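Local coordinates for phytase (Debaryomyces castellii, PDB 2GFI), which releases phosphate from phytate (inositol hexakisphosphate) by hydrolysis, as a 3-phytase of the histidine acid phosphatase family, at residues V64-R69 against L328-D333. Numbering follows the deposited sequence.
Sequences VQLFSR and LSFTHD
Arg69 and Asp333 lie side by side where two parallel neighbours in the central sheet of the histidine phosphatase fold, strands 59-69 and 326-331, lead into the probable active site. Asp333, the predicted proton donor, begins helix 333-343 just past its strand; Arg69 directly precedes the predicted nucleophile, His70. The arginine chain is extended, with CG anti to the backbone N (chi1 -170°), a reach that lays the guanidinium against the aspartate. The two flat groups stack, their planes 16° apart, and Asp333 OD2 sits over one guanidinium face, 3.2 Å from Arg69 NH2. This salt bridge rests on charge alone, since no N-H points at the oxygen; NH1 is hydrogen-bonded to Gly39 O, while a water accepts from both Arg69 NE and Asp333 N. An alanine in place of Arg69 would probably leave the Asp333 carboxylate without its stacked positive mate and this water without the NE-H it accepts from. Behind this end, branched, apolar Leu66 meets Leu328 CD2 with its CB at 4.0 Å and Phe330 CZ with its CD2 at 4.2 Å; helix 166-180 packs on all three. Small Ser68 lets the Phe330 ring come close, CD1 lying 3.5 Å from Ser68 CB. Beside Phe67, compact Ser329 hydrogen-bonds through OG to Tyr443 OH and a water. Backbone bonds Ser68 N to Ser329 O and Thr331 N to Ser68 O join the strands, as does Ser329 N to Leu66 O at 2.8 Å.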
loop_
_atom_site.group_PDB
_atom_site.type_symbol
_atom_site.label_atom_id
_atom_site.label_comp_id
_atom_site.label_asym_id
_atom_site.label_seq_id
_atom_site.Cartn_x
_atom_site.Cartn_y
_atom_site.Cartn_z
ATOM N N VAL A 64 -26.198 -15.357 -11.531
ATOM C CA VAL A 64 -25.389 -14.179 -11.770
ATOM C C VAL A 64 -25.439 -13.835 -13.245
ATOM O O VAL A 64 -25.405 -14.719 -14.087
ATOM C CB VAL A 64 -23.918 -14.377 -11.272
ATOM C CG1 VAL A 64 -23.209 -15.514 -12.064
ATOM C CG2 VAL A 64 -23.146 -13.050 -11.255
ATOM N N GLN A 65 -25.553 -12.540 -13.536
ATOM C CA GLN A 65 -25.423 -12.010 -14.879
ATOM C C GLN A 65 -24.255 -11.044 -14.876
ATOM O O GLN A 65 -24.121 -10.208 -13.995
ATOM C CB GLN A 65 -26.706 -11.321 -15.330
ATOM C CG GLN A 65 -27.998 -12.083 -14.935
ATOM C CD GLN A 65 -29.251 -11.342 -15.284
ATOM O OE1 GLN A 65 -29.185 -10.223 -15.744
ATOM N NE2 GLN A 65 -30.412 -11.971 -15.075
ATOM N N LEU A 66 -23.374 -11.241 -15.839
ATOM C CA LEU A 66 -22.275 -10.393 -16.120
ATOM C C LEU A 66 -22.520 -9.681 -17.461
ATOM O O LEU A 66 -22.820 -10.308 -18.490
ATOM C CB LEU A 66 -21.000 -11.221 -16.191
ATOM C CG LEU A 66 -19.795 -10.435 -16.724
ATOM C CD1 LEU A 66 -19.429 -9.240 -15.791
ATOM C CD2 LEU A 66 -18.596 -11.368 -16.945
ATOM N N PHE A 67 -22.393 -8.364 -17.425
ATOM C CA PHE A 67 -22.363 -7.563 -18.604
ATOM C C PHE A 67 -21.042 -6.857 -18.612
ATOM O O PHE A 67 -20.784 -5.967 -17.815
ATOM C CB PHE A 67 -23.540 -6.590 -18.636
ATOM C CG PHE A 67 -24.869 -7.290 -18.632
ATOM C CD1 PHE A 67 -25.464 -7.682 -19.831
ATOM C CD2 PHE A 67 -25.514 -7.598 -17.415
ATOM C CE1 PHE A 67 -26.709 -8.338 -19.830
ATOM C CE2 PHE A 67 -26.752 -8.271 -17.392
ATOM C CZ PHE A 67 -27.350 -8.642 -18.611
ATOM N N SER A 68 -20.185 -7.303 -19.509
ATOM C CA SER A 68 -18.805 -6.912 -19.510
ATOM C C SER A 68 -18.456 -6.123 -20.785
ATOM O O SER A 68 -18.933 -6.453 -21.886
ATOM C CB SER A 68 -17.948 -8.149 -19.394
ATOM O OG SER A 68 -16.600 -7.799 -19.520
ATOM N N ARG A 69 -17.678 -5.059 -20.618
ATOM C CA ARG A 69 -17.064 -4.349 -21.728
ATOM C C ARG A 69 -15.891 -5.217 -22.197
ATOM O O ARG A 69 -15.456 -6.135 -21.474
ATOM C CB ARG A 69 -16.544 -3.006 -21.232
ATOM C CG ARG A 69 -16.098 -2.094 -22.296
ATOM C CD ARG A 69 -15.423 -0.861 -21.780
ATOM N NE ARG A 69 -14.957 -0.035 -22.879
ATOM C CZ ARG A 69 -14.358 1.129 -22.728
ATOM N NH1 ARG A 69 -14.140 1.616 -21.519
ATOM N NH2 ARG A 69 -13.972 1.815 -23.787
ATOM N N LEU A 328 -23.176 -14.560 -19.137
ATOM C CA LEU A 328 -21.954 -13.873 -19.486
ATOM C C LEU A 328 -22.141 -13.169 -20.825
ATOM O O LEU A 328 -22.183 -13.810 -21.885
ATOM C CB LEU A 328 -20.792 -14.865 -19.572
ATOM C CG LEU A 328 -20.604 -15.806 -18.382
ATOM C CD1 LEU A 328 -19.545 -16.845 -18.693
ATOM C CD2 LEU A 328 -20.231 -15.014 -17.105
ATOM N N SER A 329 -22.230 -11.837 -20.759
ATOM C CA SER A 329 -22.483 -10.994 -21.924
ATOM C C SER A 329 -21.386 -9.954 -22.015
ATOM O O SER A 329 -21.048 -9.301 -21.028
ATOM C CB SER A 329 -23.827 -10.256 -21.805
ATOM O OG SER A 329 -24.879 -11.174 -21.690
ATOM N N PHE A 330 -20.905 -9.769 -23.239
ATOM C CA PHE A 330 -19.761 -8.944 -23.555
ATOM C C PHE A 330 -20.150 -8.011 -24.673
ATOM O O PHE A 330 -20.662 -8.453 -25.685
ATOM C CB PHE A 330 -18.607 -9.834 -23.982
ATOM C CG PHE A 330 -18.116 -10.690 -22.890
ATOM C CD1 PHE A 330 -17.099 -10.245 -22.056
ATOM C CD2 PHE A 330 -18.710 -11.928 -22.644
ATOM C CE1 PHE A 330 -16.670 -11.021 -21.020
ATOM C CE2 PHE A 330 -18.290 -12.711 -21.608
ATOM C CZ PHE A 330 -17.264 -12.257 -20.785
ATOM N N THR A 331 -19.898 -6.721 -24.482
ATOM C CA THR A 331 -20.322 -5.721 -25.427
ATOM C C THR A 331 -19.480 -4.449 -25.206
ATOM O O THR A 331 -18.408 -4.547 -24.641
ATOM C CB THR A 331 -21.847 -5.511 -25.318
ATOM O OG1 THR A 331 -22.285 -4.609 -26.351
ATOM C CG2 THR A 331 -22.231 -4.832 -24.001
ATOM N N HIS A 332 -19.921 -3.283 -25.675
ATOM C CA HIS A 332 -19.109 -2.078 -25.607
ATOM C C HIS A 332 -19.514 -1.216 -24.417
ATOM O O HIS A 332 -20.541 -1.440 -23.800
ATOM C CB HIS A 332 -19.286 -1.245 -26.887
ATOM C CG HIS A 332 -18.768 -1.910 -28.122
ATOM N ND1 HIS A 332 -19.537 -2.776 -28.873
ATOM C CD2 HIS A 332 -17.574 -1.815 -28.754
ATOM C CE1 HIS A 332 -18.834 -3.191 -29.915
ATOM N NE2 HIS A 332 -17.637 -2.633 -29.859
ATOM N N ASP A 333 -18.713 -0.208 -24.109
ATOM C CA ASP A 333 -19.062 0.718 -23.052
ATOM C C ASP A 333 -20.409 1.369 -23.326
ATOM O O ASP A 333 -21.255 1.511 -22.415
ATOM C CB ASP A 333 -17.965 1.776 -22.852
ATOM C CG ASP A 333 -17.549 2.470 -24.141
ATOM O OD1 ASP A 333 -18.019 2.124 -25.256
ATOM O OD2 ASP A 333 -16.718 3.397 -24.136
HETATM O O HOH W 1 -25.273 -11.488 -19.261
HETATM O O HOH W 2 -16.440 -0.099 -25.499
#